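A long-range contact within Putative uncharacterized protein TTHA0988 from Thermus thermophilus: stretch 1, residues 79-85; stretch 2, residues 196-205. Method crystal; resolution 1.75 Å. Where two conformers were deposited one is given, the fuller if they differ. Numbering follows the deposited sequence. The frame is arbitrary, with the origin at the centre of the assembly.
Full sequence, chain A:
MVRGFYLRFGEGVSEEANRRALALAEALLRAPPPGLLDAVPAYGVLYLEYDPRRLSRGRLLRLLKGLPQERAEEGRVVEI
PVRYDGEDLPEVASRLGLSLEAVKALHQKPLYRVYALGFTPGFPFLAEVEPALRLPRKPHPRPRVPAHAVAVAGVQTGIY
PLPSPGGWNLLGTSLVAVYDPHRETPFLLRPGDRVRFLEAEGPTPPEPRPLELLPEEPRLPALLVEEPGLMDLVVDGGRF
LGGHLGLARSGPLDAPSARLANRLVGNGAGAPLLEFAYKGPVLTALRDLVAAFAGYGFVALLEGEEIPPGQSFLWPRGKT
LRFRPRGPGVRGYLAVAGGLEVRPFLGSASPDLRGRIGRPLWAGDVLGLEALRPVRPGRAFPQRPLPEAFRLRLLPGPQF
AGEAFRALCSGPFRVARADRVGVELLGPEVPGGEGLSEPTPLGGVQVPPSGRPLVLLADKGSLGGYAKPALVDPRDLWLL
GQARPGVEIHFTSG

Stretch 1 79-85: EIPVRYD
Stretch 2 (196-205) RFLEAEGPTP

Two strands, 79-83 and 196-199, run parallel in register, Glu-79 beside Arg-196 (CA-CA 5.1 Å), Ile-80 beside Phe-197 (CA-CA 4.7 Å), on through Val-82 beside Glu-199, axes at 36°; 610 Å² is buried. With both backbones extended (phi/psi -117/101 at Ile-80, -95/146 at Phe-197), the backbone bonds of stretch 1 come from Ile-80 and Val-82. Glu-79, modelled only to CB, makes a CA-H...O contact, its CA 3.5 Å from Arg-196 O. Ile-80 N donates to Arg-196 O (2.8 Å) and Ile-80 O accepts from Leu-198 N (3.0 Å); Ile-80 CB lies 3.8 Å from Phe-197 CD1, and the side chain (m, m) leads its end away. Pro-81 (-66/138, C-gamma exo) has no NH to offer, yet this register asks for none; on the same face as Leu-198, it sets CB 3.8 Å from Ala-200 CB. Val-82 (-137/135, t) repeats the ladder, N to Leu-198 O 2.8 Å and O from Ala-200 N 2.9 Å, while CG2 meets the edge of the buried Phe-197 ring (m, chi2 -84°) at CD1, 3.3 Å. Arg-83 (t, t, m, chi4 120°) then reaches past the strand's end: NH2 donates to Gly-202 O (2.8 Å) and Thr-204 OG1 (2.9 Å), and NH1 forms a salt bridge with Asp-85 OD2 (2.8 Å). Gly-202, at 159/171, suits a backbone that would jam a CB. One water joins Tyr-84 N (2.8 Å) to Glu-199 OE2 (2.7 Å).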

# COMPACT_ATOMS: atom_id res chain seq x y z
N GLU A 79 -3.65 5.36 -27.05
CA GLU A 79 -2.49 4.96 -27.86
C GLU A 79 -1.22 5.03 -27.03
O GLU A 79 -0.96 6.03 -26.35
CB GLU A 79 -2.37 5.88 -29.09
N ILE A 80 -0.43 3.96 -27.07
CA ILE A 80 0.85 3.91 -26.37
C ILE A 80 1.98 3.77 -27.39
O ILE A 80 2.22 2.67 -27.90
CB ILE A 80 0.92 2.72 -25.38
CG1 ILE A 80 -0.23 2.75 -24.37
CG2 ILE A 80 2.28 2.68 -24.64
CD1 ILE A 80 -0.26 3.97 -23.48
N PRO A 81 2.67 4.87 -27.71
CA PRO A 81 3.86 4.76 -28.56
C PRO A 81 4.94 3.99 -27.82
O PRO A 81 5.13 4.22 -26.63
CB PRO A 81 4.29 6.22 -28.80
CG PRO A 81 3.18 7.05 -28.30
CD PRO A 81 2.43 6.26 -27.29
N VAL A 82 5.63 3.09 -28.52
CA VAL A 82 6.61 2.19 -27.90
C VAL A 82 7.87 2.07 -28.75
O VAL A 82 7.79 1.89 -29.97
CB VAL A 82 6.02 0.77 -27.74
CG1 VAL A 82 7.02 -0.16 -27.03
CG2 VAL A 82 4.72 0.83 -26.99
N ARG A 83 9.02 2.15 -28.09
CA ARG A 83 10.30 1.84 -28.72
C ARG A 83 10.62 0.39 -28.35
O ARG A 83 10.75 0.07 -27.17
CB ARG A 83 11.40 2.77 -28.20
CG ARG A 83 12.70 2.67 -28.98
CD ARG A 83 13.90 3.16 -28.18
NE ARG A 83 13.69 4.48 -27.59
CZ ARG A 83 13.73 4.77 -26.29
NH1 ARG A 83 13.97 3.84 -25.36
NH2 ARG A 83 13.52 6.03 -25.90
N TYR A 84 10.74 -0.48 -29.35
CA TYR A 84 10.94 -1.91 -29.10
C TYR A 84 12.42 -2.22 -28.97
O TYR A 84 13.04 -2.80 -29.86
CB TYR A 84 10.26 -2.77 -30.17
CG TYR A 84 8.76 -2.81 -30.01
CD1 TYR A 84 8.16 -3.62 -29.05
CD2 TYR A 84 7.93 -2.01 -30.79
CE1 TYR A 84 6.78 -3.65 -28.88
CE2 TYR A 84 6.54 -2.03 -30.63
CZ TYR A 84 5.98 -2.86 -29.68
OH TYR A 84 4.62 -2.89 -29.51
N ASP A 85 12.97 -1.81 -27.82
CA ASP A 85 14.38 -1.93 -27.49
C ASP A 85 14.57 -2.79 -26.24
O ASP A 85 15.61 -2.72 -25.57
CB ASP A 85 14.99 -0.54 -27.27
CG ASP A 85 14.42 0.18 -26.03
OD1 ASP A 85 13.41 -0.28 -25.45
OD2 ASP A 85 14.99 1.22 -25.63
N ARG A 196 -3.96 0.48 -27.54
CA ARG A 196 -3.22 0.03 -28.71
C ARG A 196 -1.78 0.50 -28.60
O ARG A 196 -1.53 1.66 -28.24
CB ARG A 196 -3.84 0.55 -30.01
CG ARG A 196 -5.05 -0.25 -30.47
CD ARG A 196 -5.31 -0.11 -31.96
NE ARG A 196 -4.17 -0.51 -32.78
CZ ARG A 196 -3.87 -1.76 -33.10
NH1 ARG A 196 -4.62 -2.76 -32.65
NH2 ARG A 196 -2.81 -2.02 -33.86
N PHE A 197 -0.84 -0.39 -28.89
CA PHE A 197 0.57 -0.06 -28.94
C PHE A 197 0.96 0.25 -30.38
O PHE A 197 0.42 -0.33 -31.32
CB PHE A 197 1.42 -1.23 -28.44
CG PHE A 197 1.29 -1.50 -26.97
CD1 PHE A 197 2.04 -0.80 -26.05
CD2 PHE A 197 0.42 -2.48 -26.50
CE1 PHE A 197 1.94 -1.06 -24.69
CE2 PHE A 197 0.31 -2.73 -25.14
CZ PHE A 197 1.07 -2.02 -24.24
N LEU A 198 1.90 1.18 -30.53
CA LEU A 198 2.37 1.57 -31.85
C LEU A 198 3.87 1.84 -31.81
O LEU A 198 4.32 2.62 -30.99
CB LEU A 198 1.63 2.82 -32.30
CG LEU A 198 2.00 3.37 -33.68
CD1 LEU A 198 1.61 2.37 -34.76
CD2 LEU A 198 1.30 4.70 -33.88
N GLU A 199 4.63 1.20 -32.70
CA GLU A 199 6.07 1.40 -32.73
C GLU A 199 6.35 2.86 -33.08
O GLU A 199 5.75 3.42 -34.00
CB GLU A 199 6.76 0.47 -33.73
CG GLU A 199 8.28 0.59 -33.69
CD GLU A 199 8.99 -0.45 -34.54
OE1 GLU A 199 8.42 -0.91 -35.54
OE2 GLU A 199 10.14 -0.81 -34.20
N ALA A 200 7.27 3.46 -32.34
CA ALA A 200 7.61 4.87 -32.52
C ALA A 200 9.02 5.16 -32.03
O ALA A 200 9.59 4.40 -31.24
CB ALA A 200 6.61 5.74 -31.75
N GLU A 201 9.54 6.28 -32.50
CA GLU A 201 10.82 6.81 -32.03
C GLU A 201 10.54 7.96 -31.07
O GLU A 201 9.52 8.64 -31.16
CB GLU A 201 11.66 7.30 -33.21
CG GLU A 201 12.13 6.18 -34.11
CD GLU A 201 13.04 6.65 -35.23
OE1 GLU A 201 13.16 7.88 -35.44
OE2 GLU A 201 13.62 5.78 -35.92
N GLY A 202 11.46 8.16 -30.13
CA GLY A 202 11.34 9.26 -29.19
C GLY A 202 12.15 9.00 -27.95
O GLY A 202 12.66 7.89 -27.76
N PRO A 203 12.28 10.03 -27.10
CA PRO A 203 13.02 9.91 -25.85
C PRO A 203 12.26 9.11 -24.80
O PRO A 203 11.03 9.09 -24.79
CB PRO A 203 13.16 11.35 -25.40
CG PRO A 203 11.93 12.02 -25.91
CD PRO A 203 11.63 11.35 -27.22
N THR A 204 13.01 8.47 -23.91
CA THR A 204 12.41 7.78 -22.78
C THR A 204 11.87 8.84 -21.83
O THR A 204 12.59 9.78 -21.49
CB THR A 204 13.46 6.92 -22.06
OG1 THR A 204 13.99 5.97 -22.99
CG2 THR A 204 12.86 6.21 -20.87
N PRO A 205 10.60 8.70 -21.40
CA PRO A 205 10.07 9.69 -20.46
C PRO A 205 10.84 9.65 -19.14
O PRO A 205 11.34 8.59 -18.76
CB PRO A 205 8.62 9.25 -20.24
CG PRO A 205 8.29 8.40 -21.41
CD PRO A 205 9.57 7.73 -21.80
O HOH W 1 13.90 6.16 -30.30
O HOH W 2 11.30 0.25 -32.04